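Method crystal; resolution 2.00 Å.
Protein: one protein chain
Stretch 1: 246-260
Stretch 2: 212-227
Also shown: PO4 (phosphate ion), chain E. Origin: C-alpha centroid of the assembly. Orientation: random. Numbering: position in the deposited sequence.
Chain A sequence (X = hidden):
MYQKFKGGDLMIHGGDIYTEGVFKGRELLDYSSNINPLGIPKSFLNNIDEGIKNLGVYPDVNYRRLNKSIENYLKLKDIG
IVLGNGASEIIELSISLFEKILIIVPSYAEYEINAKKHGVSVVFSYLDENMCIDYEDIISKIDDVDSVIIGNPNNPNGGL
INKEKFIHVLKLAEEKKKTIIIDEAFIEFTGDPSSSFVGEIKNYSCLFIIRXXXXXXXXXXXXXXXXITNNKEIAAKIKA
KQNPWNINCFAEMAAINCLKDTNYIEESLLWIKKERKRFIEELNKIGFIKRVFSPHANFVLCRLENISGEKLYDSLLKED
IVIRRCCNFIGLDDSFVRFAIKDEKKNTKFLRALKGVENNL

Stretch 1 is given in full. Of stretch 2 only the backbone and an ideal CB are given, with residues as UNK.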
# COMPACT_ATOMS: atom_id res chain seq x y z
N ASN A 246 -0.23 4.93 -3.80
CA ASN A 246 -0.38 3.79 -2.89
C ASN A 246 -0.79 2.49 -3.60
O ASN A 246 -0.87 1.43 -2.98
CB ASN A 246 -1.39 4.11 -1.79
CG ASN A 246 -2.80 4.31 -2.33
OD1 ASN A 246 -2.99 4.91 -3.38
ND2 ASN A 246 -3.78 3.80 -1.60
N ILE A 247 -1.06 2.59 -4.89
CA ILE A 247 -1.56 1.46 -5.68
C ILE A 247 -0.51 0.98 -6.66
O ILE A 247 -0.18 1.68 -7.60
CB ILE A 247 -2.84 1.86 -6.46
CG1 ILE A 247 -3.89 2.45 -5.53
CG2 ILE A 247 -3.41 0.69 -7.25
CD1 ILE A 247 -4.17 1.60 -4.31
N ASN A 248 0.02 -0.22 -6.45
CA ASN A 248 1.02 -0.78 -7.37
C ASN A 248 0.46 -1.00 -8.78
O ASN A 248 -0.76 -1.04 -8.98
CB ASN A 248 1.56 -2.10 -6.82
CG ASN A 248 0.61 -3.27 -7.04
OD1 ASN A 248 -0.12 -3.66 -6.13
ND2 ASN A 248 0.61 -3.82 -8.24
N CYS A 249 1.35 -1.15 -9.76
CA CYS A 249 0.95 -1.20 -11.17
C CYS A 249 0.13 -2.42 -11.59
O CYS A 249 -0.73 -2.32 -12.48
CB CYS A 249 2.17 -1.01 -12.09
SG CYS A 249 3.38 -2.37 -12.15
N PHE A 250 0.37 -3.58 -10.98
CA PHE A 250 -0.39 -4.79 -11.30
C PHE A 250 -1.82 -4.66 -10.79
O PHE A 250 -2.79 -4.99 -11.49
CB PHE A 250 0.28 -6.03 -10.72
CG PHE A 250 1.62 -6.33 -11.33
CD1 PHE A 250 1.71 -6.92 -12.58
CD2 PHE A 250 2.80 -6.02 -10.65
CE1 PHE A 250 2.94 -7.20 -13.14
CE2 PHE A 250 4.03 -6.30 -11.22
CZ PHE A 250 4.10 -6.89 -12.46
N ALA A 251 -1.95 -4.17 -9.56
CA ALA A 251 -3.25 -3.87 -8.99
C ALA A 251 -4.01 -3.00 -9.96
O ALA A 251 -5.16 -3.29 -10.30
CB ALA A 251 -3.09 -3.16 -7.65
N GLU A 252 -3.37 -1.93 -10.42
CA GLU A 252 -3.96 -1.04 -11.41
C GLU A 252 -4.36 -1.80 -12.66
O GLU A 252 -5.46 -1.61 -13.18
CB GLU A 252 -2.99 0.08 -11.76
CG GLU A 252 -3.52 1.10 -12.72
CD GLU A 252 -2.49 2.16 -13.05
OE1 GLU A 252 -1.32 1.79 -13.30
OE2 GLU A 252 -2.85 3.36 -13.06
N MET A 253 -3.47 -2.67 -13.14
CA MET A 253 -3.74 -3.46 -14.34
C MET A 253 -4.95 -4.37 -14.17
O MET A 253 -5.73 -4.55 -15.10
CB MET A 253 -2.52 -4.27 -14.77
CG MET A 253 -2.76 -5.08 -16.04
SD MET A 253 -3.46 -6.73 -15.77
CE MET A 253 -1.94 -7.58 -15.33
N ALA A 254 -5.10 -4.95 -12.97
CA ALA A 254 -6.24 -5.81 -12.69
C ALA A 254 -7.54 -5.03 -12.70
O ALA A 254 -8.48 -5.39 -13.40
CB ALA A 254 -6.07 -6.54 -11.37
N ALA A 255 -7.59 -3.96 -11.92
CA ALA A 255 -8.78 -3.10 -11.85
C ALA A 255 -9.19 -2.55 -13.21
O ALA A 255 -10.35 -2.21 -13.43
CB ALA A 255 -8.53 -1.94 -10.89
N ILE A 256 -8.25 -2.47 -14.13
CA ILE A 256 -8.52 -1.89 -15.44
C ILE A 256 -9.02 -2.94 -16.45
O ILE A 256 -9.86 -2.65 -17.30
CB ILE A 256 -7.29 -1.07 -15.97
CG1 ILE A 256 -7.23 0.29 -15.24
CG2 ILE A 256 -7.34 -0.91 -17.48
CD1 ILE A 256 -6.01 1.17 -15.52
N ASN A 257 -8.53 -4.17 -16.29
CA ASN A 257 -8.80 -5.24 -17.25
C ASN A 257 -9.76 -6.33 -16.75
O ASN A 257 -10.39 -7.04 -17.54
CB ASN A 257 -7.47 -5.87 -17.69
CG ASN A 257 -6.56 -4.86 -18.37
OD1 ASN A 257 -6.82 -4.44 -19.49
ND2 ASN A 257 -5.49 -4.48 -17.70
N CYS A 258 -9.89 -6.46 -15.43
CA CYS A 258 -10.63 -7.56 -14.84
C CYS A 258 -12.07 -7.24 -14.50
O CYS A 258 -12.90 -8.13 -14.42
CB CYS A 258 -9.89 -8.13 -13.63
SG CYS A 258 -8.29 -8.82 -14.11
N LEU A 259 -12.39 -5.96 -14.31
CA LEU A 259 -13.76 -5.58 -13.98
C LEU A 259 -14.69 -5.60 -15.20
O LEU A 259 -15.93 -5.59 -15.06
CB LEU A 259 -13.81 -4.21 -13.30
CG LEU A 259 -13.05 -4.02 -11.99
CD1 LEU A 259 -13.35 -2.65 -11.43
CD2 LEU A 259 -13.45 -5.10 -11.00
N LYS A 260 -14.09 -5.64 -16.39
CA LYS A 260 -14.83 -5.70 -17.65
C LYS A 260 -15.06 -7.14 -18.01
O LYS A 260 -15.88 -7.45 -18.88
CB LYS A 260 -14.05 -5.04 -18.80
CG LYS A 260 -13.71 -3.58 -18.61
CD LYS A 260 -12.41 -3.26 -19.34
CE LYS A 260 -12.22 -4.18 -20.54
NZ LYS A 260 -10.89 -4.03 -21.18
N UNK A 212 -14.27 -4.51 -3.03
CA UNK A 212 -12.96 -5.15 -3.11
C UNK A 212 -12.89 -6.12 -4.28
O UNK A 212 -13.91 -6.70 -4.68
CB UNK A 212 -12.64 -5.88 -1.80
N UNK A 213 -11.69 -6.30 -4.81
CA UNK A 213 -11.43 -7.27 -5.87
C UNK A 213 -10.78 -8.50 -5.26
O UNK A 213 -10.40 -9.43 -5.96
CB UNK A 213 -10.54 -6.67 -6.96
N UNK A 214 -10.65 -8.47 -3.94
CA UNK A 214 -9.89 -9.46 -3.17
C UNK A 214 -10.58 -10.80 -3.01
O UNK A 214 -9.95 -11.84 -3.09
CB UNK A 214 -9.58 -8.90 -1.78
N UNK A 215 -11.89 -10.79 -2.77
CA UNK A 215 -12.61 -12.02 -2.55
C UNK A 215 -13.17 -12.56 -3.86
O UNK A 215 -12.78 -13.64 -4.31
CB UNK A 215 -13.73 -11.80 -1.53
N UNK A 216 -14.06 -11.79 -4.48
CA UNK A 216 -14.78 -12.22 -5.68
C UNK A 216 -13.91 -12.42 -6.93
O UNK A 216 -14.24 -13.24 -7.79
CB UNK A 216 -15.87 -11.19 -6.00
N UNK A 217 -12.82 -11.66 -7.03
CA UNK A 217 -11.95 -11.72 -8.20
C UNK A 217 -10.70 -12.54 -7.94
O UNK A 217 -9.78 -12.57 -8.77
CB UNK A 217 -11.56 -10.31 -8.64
N UNK A 218 -10.67 -13.19 -6.78
CA UNK A 218 -9.67 -14.21 -6.42
C UNK A 218 -8.24 -13.69 -6.32
O UNK A 218 -7.29 -14.49 -6.32
CB UNK A 218 -9.71 -15.34 -7.45
N UNK A 219 -8.08 -12.37 -6.20
CA UNK A 219 -6.75 -11.76 -6.23
C UNK A 219 -6.38 -11.01 -4.94
O UNK A 219 -6.25 -9.78 -4.96
CB UNK A 219 -6.66 -10.80 -7.41
N UNK A 220 -6.20 -11.73 -3.81
CA UNK A 220 -5.78 -11.03 -2.58
C UNK A 220 -4.33 -10.50 -2.57
O UNK A 220 -4.07 -9.48 -1.92
CB UNK A 220 -5.95 -11.98 -1.39
N UNK A 221 -3.42 -11.16 -3.27
CA UNK A 221 -2.02 -10.75 -3.26
C UNK A 221 -1.73 -9.46 -4.01
O UNK A 221 -0.60 -8.94 -4.00
CB UNK A 221 -1.16 -11.87 -3.85
N UNK A 222 -2.75 -8.94 -4.68
CA UNK A 222 -2.60 -7.74 -5.49
C UNK A 222 -2.86 -6.49 -4.64
O UNK A 222 -2.33 -5.41 -4.92
CB UNK A 222 -3.55 -7.78 -6.69
N UNK A 223 -3.67 -6.68 -3.60
CA UNK A 223 -3.94 -5.63 -2.61
C UNK A 223 -4.72 -4.48 -3.23
O UNK A 223 -4.16 -3.43 -3.52
CB UNK A 223 -2.63 -5.11 -2.01
N UNK A 224 -6.02 -4.68 -3.44
CA UNK A 224 -6.84 -3.62 -4.02
C UNK A 224 -8.31 -3.60 -3.60
O UNK A 224 -9.05 -4.54 -3.86
CB UNK A 224 -6.77 -3.73 -5.54
N UNK A 225 -8.71 -2.51 -2.96
CA UNK A 225 -10.11 -2.26 -2.63
C UNK A 225 -10.46 -0.82 -2.92
O UNK A 225 -9.57 0.00 -3.10
CB UNK A 225 -10.40 -2.59 -1.16
N UNK A 226 -11.75 -0.49 -2.98
CA UNK A 226 -12.15 0.89 -3.28
C UNK A 226 -13.33 1.46 -2.50
O UNK A 226 -14.15 0.72 -1.94
CB UNK A 226 -12.48 0.98 -4.77
N UNK A 227 -13.38 2.79 -2.44
CA UNK A 227 -14.48 3.51 -1.82
C UNK A 227 -15.33 4.24 -2.84
O UNK A 227 -14.81 4.79 -3.81
CB UNK A 227 -13.94 4.50 -0.79
P PO4 E . -8.58 -6.94 1.71
O1 PO4 E . -7.68 -5.85 2.24
O2 PO4 E . -9.40 -6.41 0.57
O3 PO4 E . -7.77 -8.10 1.19
O4 PO4 E . -9.51 -7.37 2.82

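Position 212 has extended backbone angles, and its CB finds nothing of stretch 1 within 5.5 Å, so the helix sets no demand; the residue is Ala-212. At 213 CA-to-CB points toward stretch 1, and the ideal CB lies 5.2 Å from Leu-259 CD2. The short side chains of Ala-254, Ala-255 and Cys-258 leave room for something long and apolar, with Leu-259 as an apolar partner at the far end: leucine, methionine or perhaps phenylalanine. It is Met-213. Its SD lies 3.6 Å from Ala-255 CA, and its CE runs on to 3.6 Å from Leu-259 CD2 and 3.8 Å from Cys-258 CB.

Positions 214, 215 and 216 are out of reach of stretch 1. The phosphate lies near 214, where a small hydroxyl or an amide could serve; Thr-214 donates from OG1 to phosphate O2 at 2.7 Å. A type I turn runs from 215 to 218, and many residues would fit its first two places, which are taken by Lys-215 and Phe-216.

At 217 the CB again points toward stretch 1 but stops short of it, leaving space before Cys-258 and Leu-259. A large apolar or aromatic side chain would bridge the gap. Phe-217 does so: its CZ lies 3.6 Å from Leu-259 CD2, and its CE2 comes 3.4 Å from Cys-258 O, both contacts oblique to the ring.

Position 218 closes the turn with a positive phi of 64°, which favours glycine, asparagine or aspartate. The residue is nevertheless Ala-218, whose N donates to Lys-215 O at 3.3 Å.

The CB of 219 points toward stretch 1 from a distance, so a long, flexible apolar chain suits it. Met-219 extends until its CE lies 3.6 Å from Ala-254 CB and 4.0 Å from Cys-258 SG. Positions 220 and 221 are out of reach; a phi of -70° at 220 is compatible with proline, and the pair is Pro-220 and Gly-221.

Position 222 is where the backbones approach most closely, CA to CA 5.3 Å from Ala-251. Its CB points sideways, 4.5 Å from Ala-251 CA, with Ala-254 and the Phe-250 carbonyl within reach of a longer chain; valine, leucine or isoleucine would fit. In Ile-222, CD1 reaches 3.6 Å from Ala-254 CB and 3.7 Å from Phe-250 O.

The positive phi of 223 would suit glycine or asparagine, but the nearby phosphate also invites a long cationic chain. Arg-223, with phi 67°, turns its end away from the helix, and its NH2 donates to phosphate O1 at 2.8 Å.

At 224 the CB points toward the helix, 4.3 Å from Ala-251 CB, with small alanines and Ile-247 around it. A bulky apolar residue is expected, and Phe-224 places CE2 3.7 Å from Ala-255 CB and CD1 4.4 Å from Ile-247 CG2.

At 225 the ideal CB points away from stretch 1, which therefore sets no demand on the side chain; the residue is Gly-225, which has none. The sideways CB of 226 permits a long side chain to reach Leu-259; Tyr-226 brings OH to 4.4 Å from Leu-259 CD1. Position 227, out of reach, is Gly-227.

Stretch 2, residues 212-227: AMTKFFAMPGIRFGYG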
# COMPACT_ATOMS: atom_id res chain seq x y z
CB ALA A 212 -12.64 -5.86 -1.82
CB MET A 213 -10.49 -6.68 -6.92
CG MET A 213 -11.06 -5.54 -7.77
SD MET A 213 -10.00 -5.21 -9.21
CE MET A 213 -10.33 -6.67 -10.20
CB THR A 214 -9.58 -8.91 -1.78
OG1 THR A 214 -9.11 -7.56 -1.89
CG2 THR A 214 -8.53 -9.77 -1.10
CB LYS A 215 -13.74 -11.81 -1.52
CG LYS A 215 -13.25 -11.49 -0.10
CD LYS A 215 -12.33 -12.58 0.45
CE LYS A 215 -12.11 -12.44 1.95
NZ LYS A 215 -11.22 -11.30 2.30
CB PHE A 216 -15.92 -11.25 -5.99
CG PHE A 216 -16.83 -11.73 -7.09
CD1 PHE A 216 -17.64 -12.84 -6.92
CD2 PHE A 216 -16.88 -11.05 -8.30
CE1 PHE A 216 -18.48 -13.26 -7.94
CE2 PHE A 216 -17.71 -11.47 -9.31
CZ PHE A 216 -18.51 -12.58 -9.13
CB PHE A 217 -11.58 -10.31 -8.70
CG PHE A 217 -12.70 -9.62 -9.43
CD1 PHE A 217 -13.53 -8.72 -8.77
CD2 PHE A 217 -12.95 -9.89 -10.77
CE1 PHE A 217 -14.57 -8.09 -9.43
CE2 PHE A 217 -14.00 -9.27 -11.43
CZ PHE A 217 -14.82 -8.37 -10.75
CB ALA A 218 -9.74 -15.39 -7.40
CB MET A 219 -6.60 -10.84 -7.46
CG MET A 219 -6.58 -11.57 -8.83
SD MET A 219 -6.35 -10.55 -10.34
CE MET A 219 -7.80 -9.51 -10.24
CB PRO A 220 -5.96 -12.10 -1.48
CG PRO A 220 -5.99 -13.40 -2.22
CD PRO A 220 -6.70 -13.08 -3.50
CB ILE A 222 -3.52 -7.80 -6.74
CG1 ILE A 222 -2.76 -7.41 -8.00
CG2 ILE A 222 -4.80 -6.98 -6.53
CD1 ILE A 222 -3.44 -7.84 -9.26
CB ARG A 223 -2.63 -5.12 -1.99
CG ARG A 223 -1.69 -6.23 -1.50
CD ARG A 223 -1.88 -6.59 -0.03
NE ARG A 223 -3.22 -7.09 0.30
CZ ARG A 223 -4.11 -6.42 1.03
NH1 ARG A 223 -3.81 -5.22 1.51
NH2 ARG A 223 -5.29 -6.94 1.29
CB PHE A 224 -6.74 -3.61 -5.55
CG PHE A 224 -7.54 -2.50 -6.17
CD1 PHE A 224 -7.14 -1.19 -6.03
CD2 PHE A 224 -8.72 -2.76 -6.83
CE1 PHE A 224 -7.89 -0.16 -6.55
CE2 PHE A 224 -9.46 -1.75 -7.36
CZ PHE A 224 -9.05 -0.44 -7.21
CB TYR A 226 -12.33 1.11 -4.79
CG TYR A 226 -13.18 0.08 -5.51
CD1 TYR A 226 -14.41 0.43 -6.05
CD2 TYR A 226 -12.73 -1.23 -5.67
CE1 TYR A 226 -15.19 -0.51 -6.74
CE2 TYR A 226 -13.50 -2.17 -6.35
CZ TYR A 226 -14.72 -1.80 -6.88
OH TYR A 226 -15.48 -2.74 -7.55
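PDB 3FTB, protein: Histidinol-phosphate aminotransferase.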